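Local coordinates for RagA protein (Porphyromonas gingivalis, PDB 6SLN), which probably imports nutrients, most likely peptides, across the bacterial outer membrane as a TonB-dependent receptor, at residues 309-314 with 332-337; 793-798 with 834-839. One frame throughout, in Å; residues are numbered along the deposited sequence.

Contact 1 of 2, residues 309-314 with 332-337; sequences APTSQG and GYFDQE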
ATOM      1  N   ALA A 309     -25.233 -21.616  -9.903  1.00 51.78           N
ATOM      2  CA  ALA A 309     -23.948 -21.571  -9.232  1.00 48.80           C
ATOM      3  C   ALA A 309     -23.912 -22.601  -8.114  1.00 46.22           C
ATOM      4  O   ALA A 309     -24.933 -22.857  -7.472  1.00 47.23           O
ATOM      5  CB  ALA A 309     -23.675 -20.178  -8.670  1.00 49.15           C
ATOM      6  N   PRO A 310     -22.764 -23.222  -7.873  1.00 42.49           N
ATOM      7  CA  PRO A 310     -22.681 -24.235  -6.816  1.00 40.76           C
ATOM      8  C   PRO A 310     -22.331 -23.641  -5.458  1.00 43.81           C
ATOM      9  O   PRO A 310     -21.672 -22.604  -5.341  1.00 43.52           O
ATOM     10  CB  PRO A 310     -21.569 -25.157  -7.330  1.00 35.14           C
ATOM     11  CG  PRO A 310     -20.676 -24.234  -8.119  1.00 34.38           C
ATOM     12  CD  PRO A 310     -21.527 -23.124  -8.669  1.00 34.20           C
ATOM     13  N   THR A 311     -22.814 -24.314  -4.412  1.00 36.30           N
ATOM     14  CA  THR A 311     -22.508 -23.967  -3.027  1.00 41.57           C
ATOM     15  C   THR A 311     -22.146 -25.251  -2.294  1.00 47.80           C
ATOM     16  O   THR A 311     -22.935 -26.201  -2.284  1.00 51.01           O
ATOM     17  CB  THR A 311     -23.693 -23.278  -2.337  1.00 47.81           C
ATOM     18  OG1 THR A 311     -23.984 -22.031  -2.987  1.00 54.95           O
ATOM     19  CG2 THR A 311     -23.386 -23.035  -0.853  1.00 39.87           C
ATOM     20  N   SER A 312     -20.964 -25.279  -1.676  1.00 45.03           N
ATOM     21  CA  SER A 312     -20.426 -26.490  -1.065  1.00 39.37           C
ATOM     22  C   SER A 312     -19.821 -26.164   0.297  1.00 43.76           C
ATOM     23  O   SER A 312     -19.204 -25.105   0.464  1.00 47.38           O
ATOM     24  CB  SER A 312     -19.357 -27.100  -1.965  1.00 45.38           C
ATOM     25  OG  SER A 312     -18.413 -26.094  -2.328  1.00 53.64           O
ATOM     26  N   GLN A 313     -19.980 -27.075   1.266  1.00 40.44           N
ATOM     27  CA  GLN A 313     -19.411 -26.845   2.589  1.00 45.47           C
ATOM     28  C   GLN A 313     -19.148 -28.164   3.312  1.00 60.05           C
ATOM     29  O   GLN A 313     -19.946 -29.107   3.234  1.00 63.67           O
ATOM     30  CB  GLN A 313     -20.314 -25.933   3.442  1.00 50.67           C
ATOM     31  CG  GLN A 313     -21.568 -26.576   4.057  1.00 61.71           C
ATOM     32  CD  GLN A 313     -22.501 -25.548   4.711  1.00 74.03           C
ATOM     33  OE1 GLN A 313     -22.495 -25.369   5.932  1.00 76.08           O
ATOM     34  NE2 GLN A 313     -23.304 -24.866   3.892  1.00 79.51           N
ATOM     35  N   GLY A 314     -18.013 -28.211   4.014  1.00 68.68           N
ATOM     36  CA  GLY A 314     -17.639 -29.331   4.846  1.00 71.78           C
ATOM     37  C   GLY A 314     -17.369 -28.880   6.274  1.00 71.91           C
ATOM     38  O   GLY A 314     -17.458 -27.698   6.605  1.00 78.86           O
ATOM     39  N   GLY A 332     -13.660 -26.169   9.141  1.00 45.71           N
ATOM     40  CA  GLY A 332     -14.701 -26.232   8.133  1.00 45.84           C
ATOM     41  C   GLY A 332     -14.359 -25.448   6.884  1.00 50.85           C
ATOM     42  O   GLY A 332     -13.430 -24.639   6.846  1.00 48.13           O
ATOM     43  N   TYR A 333     -15.146 -25.711   5.848  1.00 53.93           N
ATOM     44  CA  TYR A 333     -14.993 -25.073   4.555  1.00 53.68           C
ATOM     45  C   TYR A 333     -16.371 -24.641   4.083  1.00 48.30           C
ATOM     46  O   TYR A 333     -17.381 -25.269   4.416  1.00 43.56           O
ATOM     47  CB  TYR A 333     -14.324 -26.038   3.555  1.00 56.64           C
ATOM     48  CG  TYR A 333     -14.481 -25.703   2.089  1.00 58.18           C
ATOM     49  CD1 TYR A 333     -13.627 -24.795   1.468  1.00 57.80           C
ATOM     50  CD2 TYR A 333     -15.468 -26.321   1.318  1.00 61.87           C
ATOM     51  CE1 TYR A 333     -13.760 -24.491   0.111  1.00 64.32           C
ATOM     52  CE2 TYR A 333     -15.610 -26.030  -0.034  1.00 67.89           C
ATOM     53  CZ  TYR A 333     -14.750 -25.113  -0.640  1.00 72.07           C
ATOM     54  OH  TYR A 333     -14.880 -24.817  -1.993  1.00 74.77           O
ATOM     55  N   PHE A 334     -16.413 -23.540   3.337  1.00 41.35           N
ATOM     56  CA  PHE A 334     -17.680 -23.061   2.804  1.00 42.75           C
ATOM     57  C   PHE A 334     -17.394 -22.254   1.555  1.00 46.28           C
ATOM     58  O   PHE A 334     -16.522 -21.382   1.571  1.00 47.28           O
ATOM     59  CB  PHE A 334     -18.434 -22.220   3.836  1.00 37.58           C
ATOM     60  CG  PHE A 334     -19.714 -21.617   3.325  1.00 42.54           C
ATOM     61  CD1 PHE A 334     -19.715 -20.388   2.674  1.00 37.69           C
ATOM     62  CD2 PHE A 334     -20.929 -22.263   3.527  1.00 46.97           C
ATOM     63  CE1 PHE A 334     -20.880 -19.833   2.214  1.00 33.06           C
ATOM     64  CE2 PHE A 334     -22.114 -21.705   3.068  1.00 44.58           C
ATOM     65  CZ  PHE A 334     -22.083 -20.489   2.409  1.00 42.02           C
ATOM     66  N   ASP A 335     -18.115 -22.554   0.479  1.00 45.26           N
ATOM     67  CA  ASP A 335     -18.023 -21.768  -0.740  1.00 48.47           C
ATOM     68  C   ASP A 335     -19.422 -21.589  -1.291  1.00 54.23           C
ATOM     69  O   ASP A 335     -20.122 -22.575  -1.528  1.00 67.79           O
ATOM     70  CB  ASP A 335     -17.115 -22.430  -1.770  1.00 51.73           C
ATOM     71  CG  ASP A 335     -16.775 -21.505  -2.912  1.00 54.79           C
ATOM     72  OD1 ASP A 335     -17.365 -20.408  -2.978  1.00 58.39           O
ATOM     73  OD2 ASP A 335     -15.912 -21.866  -3.739  1.00 58.32           O
ATOM     74  N   GLN A 336     -19.826 -20.338  -1.484  1.00 48.17           N
ATOM     75  CA  GLN A 336     -21.109 -20.016  -2.096  1.00 44.84           C
ATOM     76  C   GLN A 336     -20.838 -19.158  -3.317  1.00 43.49           C
ATOM     77  O   GLN A 336     -20.399 -18.012  -3.187  1.00 48.63           O
ATOM     78  CB  GLN A 336     -22.022 -19.297  -1.110  1.00 45.14           C
ATOM     79  CG  GLN A 336     -23.378 -18.924  -1.686  1.00 42.67           C
ATOM     80  CD  GLN A 336     -24.089 -17.890  -0.851  1.00 45.15           C
ATOM     81  OE1 GLN A 336     -23.730 -17.654   0.302  1.00 58.13           O
ATOM     82  NE2 GLN A 336     -25.085 -17.247  -1.431  1.00 44.96           N
ATOM     83  N   GLU A 337     -21.094 -19.709  -4.498  1.00 38.74           N
ATOM     84  CA  GLU A 337     -20.850 -18.989  -5.740  1.00 36.19           C
ATOM     85  C   GLU A 337     -22.032 -18.097  -6.080  1.00 42.34           C
ATOM     86  O   GLU A 337     -23.193 -18.461  -5.851  1.00 41.00           O
ATOM     87  CB  GLU A 337     -20.581 -19.964  -6.888  1.00 34.88           C
ATOM     88  CG  GLU A 337     -19.130 -20.405  -7.005  1.00 47.88           C
ATOM     89  CD  GLU A 337     -18.157 -19.247  -6.763  1.00 62.78           C
ATOM     90  OE1 GLU A 337     -17.166 -19.460  -6.021  1.00 55.92           O
ATOM     91  OE2 GLU A 337     -18.383 -18.130  -7.312  1.00 69.86           O
TER
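Strands 309-314 and 332-337 run antiparallel, their segment axes 175° apart, and the side chains sort onto two faces. On one, the aromatic ring of Y333 lies along the backbone toward S312, with CG anti to the backbone N (chi1 162°). The ring turns an edge to the serine hydroxyl, CE2 of Y333 lying 3.6 Å from OG of S312, while the amide N of D335 sits above one ring face near the rim. On the other face Q313 and F334 lie side by side, CB of Q313 being 3.7 Å from CD2 of F334; the carboxamide stands at the ring edge, its plane 81° from that of the ring. Next along, OG1 of T311 rests against the aliphatic part of Q336, 3.4 Å from CG. The backbone fixes this register. S312 and D335 form an antiparallel hydrogen-bonded pair, S312 N to D335 O and D335 N to S312 O, both 2.8 Å and nearly along the C=O axes. In the G314-Y333 pair, by contrast, both donors stand above the carbonyl planes, Y333 N reaching G314 O at 3.1 Å. E337 N closes the set on P310 O, also at 3.1 Å. Further out, OE1 of Q336 accepts a hydrogen bond from A116 N in the plug, whose loops also touch F334 and Q313, whereas Y333 lies close to a bound detergent molecule. The T311-Q313-F334-Q336 face is therefore the lumen side and the S312-Y333-D335 face the outer side, the inside-outside alternation of an up-and-down hairpin in a TonB-dependent receptor barrel.

Contact 2 of 2, residues 793-798 with 834-839; sequences FYMAEY and TRIDKS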
ATOM      1  N   PHE A 793     -44.806   7.003   1.994  1.00 56.09           N
ATOM      2  CA  PHE A 793     -44.502   7.307   0.604  1.00 51.78           C
ATOM      3  C   PHE A 793     -45.136   8.635   0.197  1.00 51.51           C
ATOM      4  O   PHE A 793     -46.087   9.121   0.816  1.00 55.11           O
ATOM      5  CB  PHE A 793     -44.948   6.162  -0.317  1.00 48.54           C
ATOM      6  CG  PHE A 793     -44.010   4.989  -0.296  1.00 48.95           C
ATOM      7  CD1 PHE A 793     -42.821   5.021  -1.026  1.00 45.21           C
ATOM      8  CD2 PHE A 793     -44.280   3.876   0.494  1.00 44.26           C
ATOM      9  CE1 PHE A 793     -41.945   3.969  -0.999  1.00 39.26           C
ATOM     10  CE2 PHE A 793     -43.390   2.816   0.532  1.00 41.94           C
ATOM     11  CZ  PHE A 793     -42.225   2.867  -0.223  1.00 39.45           C
ATOM     12  N   TYR A 794     -44.584   9.230  -0.854  1.00 47.90           N
ATOM     13  CA  TYR A 794     -44.967  10.588  -1.223  1.00 55.63           C
ATOM     14  C   TYR A 794     -44.863  10.699  -2.736  1.00 58.91           C
ATOM     15  O   TYR A 794     -43.755  10.654  -3.289  1.00 56.78           O
ATOM     16  CB  TYR A 794     -44.079  11.619  -0.516  1.00 55.71           C
ATOM     17  CG  TYR A 794     -44.525  13.062  -0.702  1.00 61.59           C
ATOM     18  CD1 TYR A 794     -44.013  13.842  -1.743  1.00 57.28           C
ATOM     19  CD2 TYR A 794     -45.462  13.642   0.157  1.00 58.25           C
ATOM     20  CE1 TYR A 794     -44.414  15.154  -1.917  1.00 56.01           C
ATOM     21  CE2 TYR A 794     -45.872  14.958  -0.008  1.00 55.49           C
ATOM     22  CZ  TYR A 794     -45.344  15.710  -1.050  1.00 59.83           C
ATOM     23  OH  TYR A 794     -45.746  17.018  -1.234  1.00 62.70           O
ATOM     24  N   MET A 795     -46.013  10.838  -3.396  1.00 54.99           N
ATOM     25  CA  MET A 795     -46.057  10.891  -4.852  1.00 55.37           C
ATOM     26  C   MET A 795     -47.430  11.382  -5.284  1.00 57.53           C
ATOM     27  O   MET A 795     -48.366  11.460  -4.482  1.00 54.60           O
ATOM     28  CB  MET A 795     -45.766   9.528  -5.482  1.00 53.82           C
ATOM     29  CG  MET A 795     -46.559   8.379  -4.885  1.00 51.84           C
ATOM     30  SD  MET A 795     -45.763   6.801  -5.230  1.00 53.04           S
ATOM     31  CE  MET A 795     -44.409   6.788  -4.071  1.00 54.14           C
ATOM     32  N   ALA A 796     -47.528  11.729  -6.565  1.00 54.43           N
ATOM     33  CA  ALA A 796     -48.834  11.973  -7.152  1.00 56.59           C
ATOM     34  C   ALA A 796     -49.603  10.663  -7.228  1.00 50.81           C
ATOM     35  O   ALA A 796     -49.015   9.578  -7.258  1.00 51.81           O
ATOM     36  CB  ALA A 796     -48.698  12.591  -8.541  1.00 60.02           C
ATOM     37  N   GLU A 797     -50.930  10.767  -7.215  1.00 54.83           N
ATOM     38  CA  GLU A 797     -51.801   9.605  -7.351  1.00 62.10           C
ATOM     39  C   GLU A 797     -52.189   9.470  -8.817  1.00 65.40           C
ATOM     40  O   GLU A 797     -52.983  10.263  -9.333  1.00 71.37           O
ATOM     41  CB  GLU A 797     -53.030   9.730  -6.458  1.00 71.54           C
ATOM     42  CG  GLU A 797     -52.675   9.912  -4.995  1.00 79.22           C
ATOM     43  CD  GLU A 797     -53.849   9.677  -4.070  1.00 89.87           C
ATOM     44  OE1 GLU A 797     -55.005   9.620  -4.552  1.00 97.87           O
ATOM     45  OE2 GLU A 797     -53.608   9.553  -2.852  1.00 89.85           O
ATOM     46  N   TYR A 798     -51.601   8.477  -9.483  1.00 69.34           N
ATOM     47  CA  TYR A 798     -51.867   8.203 -10.889  1.00 61.00           C
ATOM     48  C   TYR A 798     -53.331   7.851 -11.082  1.00 64.83           C
ATOM     49  O   TYR A 798     -53.870   7.010 -10.360  1.00 69.30           O
ATOM     50  CB  TYR A 798     -50.974   7.051 -11.363  1.00 47.25           C
ATOM     51  CG  TYR A 798     -51.105   6.768 -12.835  1.00 50.75           C
ATOM     52  CD1 TYR A 798     -50.574   7.638 -13.775  1.00 47.48           C
ATOM     53  CD2 TYR A 798     -51.779   5.638 -13.290  1.00 50.45           C
ATOM     54  CE1 TYR A 798     -50.708   7.391 -15.120  1.00 47.87           C
ATOM     55  CE2 TYR A 798     -51.907   5.379 -14.629  1.00 48.51           C
ATOM     56  CZ  TYR A 798     -51.372   6.260 -15.538  1.00 48.38           C
ATOM     57  OH  TYR A 798     -51.498   6.016 -16.881  1.00 55.72           O
ATOM     58  N   THR A 834     -48.657  13.777  -2.772  1.00 54.77           N
ATOM     59  CA  THR A 834     -49.417  13.708  -1.538  1.00 50.66           C
ATOM     60  C   THR A 834     -48.790  12.648  -0.643  1.00 56.73           C
ATOM     61  O   THR A 834     -48.099  11.744  -1.117  1.00 58.53           O
ATOM     62  CB  THR A 834     -50.881  13.362  -1.817  1.00 55.86           C
ATOM     63  OG1 THR A 834     -51.551  13.061  -0.592  1.00 64.80           O
ATOM     64  CG2 THR A 834     -50.957  12.135  -2.699  1.00 66.27           C
ATOM     65  N   ARG A 835     -49.010  12.764   0.663  1.00 63.16           N
ATOM     66  CA  ARG A 835     -48.607  11.665   1.524  1.00 60.67           C
ATOM     67  C   ARG A 835     -49.522  10.477   1.272  1.00 61.56           C
ATOM     68  O   ARG A 835     -50.740  10.622   1.141  1.00 56.37           O
ATOM     69  CB  ARG A 835     -48.632  12.055   3.001  1.00 55.86           C
ATOM     70  CG  ARG A 835     -47.633  11.224   3.821  1.00 46.77           C
ATOM     71  CD  ARG A 835     -48.031  10.957   5.274  1.00 52.90           C
ATOM     72  NE  ARG A 835     -49.313  10.270   5.409  1.00 63.17           N
ATOM     73  CZ  ARG A 835     -50.469  10.901   5.608  1.00 69.97           C
ATOM     74  NH1 ARG A 835     -51.604  10.215   5.724  1.00 73.16           N
ATOM     75  NH2 ARG A 835     -50.487  12.229   5.680  1.00 67.98           N
ATOM     76  N   ILE A 836     -48.923   9.298   1.189  1.00 60.85           N
ATOM     77  CA  ILE A 836     -49.635   8.063   0.893  1.00 59.46           C
ATOM     78  C   ILE A 836     -49.729   7.234   2.166  1.00 61.07           C
ATOM     79  O   ILE A 836     -48.752   7.119   2.913  1.00 63.43           O
ATOM     80  CB  ILE A 836     -48.927   7.292  -0.239  1.00 57.88           C
ATOM     81  CG1 ILE A 836     -48.774   8.219  -1.446  1.00 53.59           C
ATOM     82  CG2 ILE A 836     -49.639   5.999  -0.565  1.00 63.73           C
ATOM     83  CD1 ILE A 836     -50.087   8.523  -2.150  1.00 45.73           C
ATOM     84  N   ASP A 837     -50.904   6.658   2.416  1.00 61.95           N
ATOM     85  CA  ASP A 837     -51.084   5.833   3.607  1.00 58.80           C
ATOM     86  C   ASP A 837     -50.470   4.448   3.408  1.00 53.69           C
ATOM     87  O   ASP A 837     -51.141   3.426   3.588  1.00 51.50           O
ATOM     88  CB  ASP A 837     -52.567   5.719   3.961  1.00 61.00           C
ATOM     89  CG  ASP A 837     -52.794   5.372   5.425  1.00 72.65           C
ATOM     90  OD1 ASP A 837     -51.914   5.675   6.268  1.00 76.60           O
ATOM     91  OD2 ASP A 837     -53.864   4.790   5.725  1.00 79.19           O
ATOM     92  N   LYS A 838     -49.197   4.405   3.031  1.00 47.56           N
ATOM     93  CA  LYS A 838     -48.451   3.163   2.911  1.00 47.17           C
ATOM     94  C   LYS A 838     -47.087   3.425   3.516  1.00 48.68           C
ATOM     95  O   LYS A 838     -46.445   4.417   3.155  1.00 52.78           O
ATOM     96  CB  LYS A 838     -48.329   2.728   1.450  1.00 51.53           C
ATOM     97  CG  LYS A 838     -49.657   2.432   0.749  1.00 52.24           C
ATOM     98  CD  LYS A 838     -49.476   2.299  -0.761  1.00 59.90           C
ATOM     99  CE  LYS A 838     -50.804   2.178  -1.506  1.00 58.24           C
ATOM    100  NZ  LYS A 838     -50.850   3.101  -2.696  1.00 55.16           N
ATOM    101  N   SER A 839     -46.656   2.577   4.456  1.00 53.06           N
ATOM    102  CA  SER A 839     -45.460   2.870   5.254  1.00 50.18           C
ATOM    103  C   SER A 839     -44.208   2.305   4.601  1.00 42.52           C
ATOM    104  O   SER A 839     -44.223   1.198   4.070  1.00 52.83           O
ATOM    105  CB  SER A 839     -45.570   2.322   6.684  1.00 52.69           C
ATOM    106  OG  SER A 839     -46.819   2.598   7.298  1.00 59.74           O
TER
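F793, T834 and I836 carry most of this antiparallel strand pairing, part of a small sheet inserted between barrel strands 752-764 and 844-853, consistent with an elaborated extracellular loop. The short strands diverge, their directions 131° apart, and the second turns a corner through an inverse gamma turn centred on D837. F793 spans that corner with its backbone. Its O accepts I836 N at 2.9 Å, and its N takes K838 O, on the last residue of the turn, at 3.3 Å, nearly along the C=O axis, so the two bonds bracket the turn. The side chain follows: with CG beside the backbone N (chi1 -78°), the ring sets an edge against the same carbonyl, CD2 of F793 being 3.5 Å from K838 O. Beyond, the ring packs on W870, I872 and L921 of barrel strands 857-873 and 921-937, so the insert meets the barrel strands here. I836 points to the same face of the sheet as F793 and M795. Its CG1 meets M795 CG at 4.1 Å, the two side chains crossing at about a right angle, and its CD1 slides past E797 in the opposite direction, 3.7 Å from OE2. T834 grips the far end: its N bonds to M795 O at 2.9 Å, with the donor above the carbonyl plane, and its O receives M795 N. Its methyl CG2 lies against the E797 chain, 3.6 Å from CG, while Y794 lays a ring face over T834 N. Rotated anti to the backbone N (chi1 169°), OG1 of T834 donates to R835 O at 3.1 Å along its own strand.

Overall arrangement
The two contacts lie on opposite sides of the chain's centre, about 44 Å apart between centres, and share no strand. Contact 1 belongs to the barrel wall, in a hairpin of neighbouring strands whose faces meet the plug and an exterior where a detergent molecule is bound. Contact 2 sits in a separate small sheet and pairs strands with 35 residues between its segments. Each is partly buried, and backbone hydrogen bonds hold both, but their regularity differs: the wall pairing is almost exactly antiparallel at 175°, whereas 793-798 with 834-839 splays to 131° and turns a corner at 837-838. Buried polar chemistry toward the plug marks the first; an apolar patch against barrel strands marks the second.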